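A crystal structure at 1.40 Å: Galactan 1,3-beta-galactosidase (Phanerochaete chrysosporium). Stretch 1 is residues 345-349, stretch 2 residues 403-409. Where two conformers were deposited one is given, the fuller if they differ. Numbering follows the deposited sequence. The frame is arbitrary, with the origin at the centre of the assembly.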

# COMPACT_ATOMS: atom_id res chain seq x y z
N ASN A 345 -14.11 -25.63 16.78
CA ASN A 345 -14.50 -26.35 15.56
C ASN A 345 -14.07 -25.61 14.30
O ASN A 345 -14.81 -25.52 13.32
CB ASN A 345 -15.99 -26.68 15.55
CG ASN A 345 -16.37 -27.61 16.68
OD1 ASN A 345 -15.74 -28.65 16.86
ND2 ASN A 345 -17.36 -27.22 17.47
N VAL A 346 -12.86 -25.05 14.35
CA VAL A 346 -12.23 -24.50 13.15
C VAL A 346 -11.67 -25.67 12.36
O VAL A 346 -10.65 -26.26 12.74
CB VAL A 346 -11.14 -23.49 13.52
CG1 VAL A 346 -10.50 -22.91 12.26
CG2 VAL A 346 -11.74 -22.37 14.37
N GLN A 347 -12.33 -26.01 11.26
CA GLN A 347 -11.95 -27.16 10.46
C GLN A 347 -10.67 -26.87 9.67
O GLN A 347 -10.47 -25.76 9.18
CB GLN A 347 -13.08 -27.50 9.49
CG GLN A 347 -12.86 -28.74 8.61
CD GLN A 347 -11.93 -28.50 7.43
OE1 GLN A 347 -11.84 -27.39 6.90
NE2 GLN A 347 -11.22 -29.55 7.02
N SER A 348 -9.82 -27.89 9.53
CA SER A 348 -8.64 -27.75 8.70
C SER A 348 -8.24 -29.09 8.11
O SER A 348 -8.59 -30.15 8.63
CB SER A 348 -7.46 -27.15 9.47
OG SER A 348 -6.41 -26.84 8.57
N ASN A 349 -7.50 -29.02 7.01
CA ASN A 349 -6.77 -30.16 6.46
C ASN A 349 -5.38 -30.28 7.06
O ASN A 349 -4.65 -31.22 6.72
CB ASN A 349 -6.64 -30.02 4.93
CG ASN A 349 -6.28 -28.61 4.49
OD1 ASN A 349 -5.82 -27.79 5.28
ND2 ASN A 349 -6.48 -28.32 3.20
N SER A 403 -5.22 -31.27 11.21
CA SER A 403 -6.33 -31.87 10.48
C SER A 403 -7.48 -32.16 11.44
O SER A 403 -7.27 -32.65 12.56
CB SER A 403 -5.88 -33.16 9.80
OG SER A 403 -6.83 -33.55 8.81
N GLY A 404 -8.69 -31.83 11.02
CA GLY A 404 -9.84 -31.96 11.89
C GLY A 404 -10.23 -30.64 12.52
O GLY A 404 -10.15 -29.59 11.88
N GLU A 405 -10.64 -30.69 13.78
CA GLU A 405 -11.14 -29.50 14.46
C GLU A 405 -10.03 -28.84 15.26
O GLU A 405 -9.14 -29.49 15.79
CB GLU A 405 -12.31 -29.86 15.38
CG GLU A 405 -13.41 -30.67 14.70
CD GLU A 405 -14.30 -29.84 13.79
OE1 GLU A 405 -13.90 -28.72 13.39
OE2 GLU A 405 -15.41 -30.30 13.46
N ASN A 406 -10.10 -27.51 15.31
CA ASN A 406 -9.11 -26.71 16.01
C ASN A 406 -9.83 -25.65 16.82
O ASN A 406 -10.98 -25.30 16.54
CB ASN A 406 -8.20 -25.98 15.02
CG ASN A 406 -7.34 -26.92 14.22
OD1 ASN A 406 -6.21 -27.21 14.60
ND2 ASN A 406 -7.87 -27.40 13.10
N SER A 407 -9.14 -25.14 17.84
CA SER A 407 -9.62 -24.01 18.62
C SER A 407 -8.62 -22.86 18.51
O SER A 407 -7.40 -23.08 18.47
CB SER A 407 -9.77 -24.39 20.10
OG SER A 407 -8.52 -24.33 20.78
N ILE A 408 -9.13 -21.64 18.45
CA ILE A 408 -8.29 -20.44 18.44
C ILE A 408 -8.80 -19.51 19.53
O ILE A 408 -9.97 -19.13 19.53
CB ILE A 408 -8.31 -19.73 17.08
CG1 ILE A 408 -8.00 -20.70 15.94
CG2 ILE A 408 -7.31 -18.58 17.09
CD1 ILE A 408 -8.23 -20.11 14.54
N THR A 409 -7.92 -19.15 20.46
CA THR A 409 -8.29 -18.34 21.62
C THR A 409 -7.69 -16.95 21.47
O THR A 409 -6.49 -16.81 21.20
CB THR A 409 -7.82 -18.99 22.92
OG1 THR A 409 -8.54 -20.21 23.12
CG2 THR A 409 -8.11 -18.08 24.10

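Two strand-like segments, the first only weakly bonded, cross in a roughly antiparallel sense, and Val346 and Asn406 anchor the contact. Val346 N donates to Asn406 O at 2.9 Å and nearly straight; the return bond, Asn406 N to Val346 O, is also 2.9 Å but bent and weak. The Asn406 side chain adds a second donor to the same oxygen: with chi1 in the m well, its ND2 reaches Val346 O at 3.0 Å with good geometry, so one carbonyl takes both a backbone and a side-chain donor. Asparagine suits this buried site because its ND2 serves the Val346 carbonyl, while OD1 and ND2 also bond to residues just outside the stretches.

Val346, on the same face, is buried too. Its t rotamer brings CG2 to 4.2 Å from Ile408 CD1, a small apolar contact beside the polar one.

Further along, Ser348 and Gly404 exchange a reciprocal pair, Ser348 N to Gly404 O and Gly404 N to Ser348 O, both 2.9 Å. Gly404 sits at phi 99°, psi -142°, where a CB would jam against the preceding carbonyl; the backbone itself calls for glycine at this corner.

Glu405 lies on the other face, with Gln347, and is exposed. Its side chain folds back, m at chi1 and chi2, placing OE1 3.2 Å from Asn345 C: it packs against the backbone and side chain of Asn345 without a hydrogen bond across the contact.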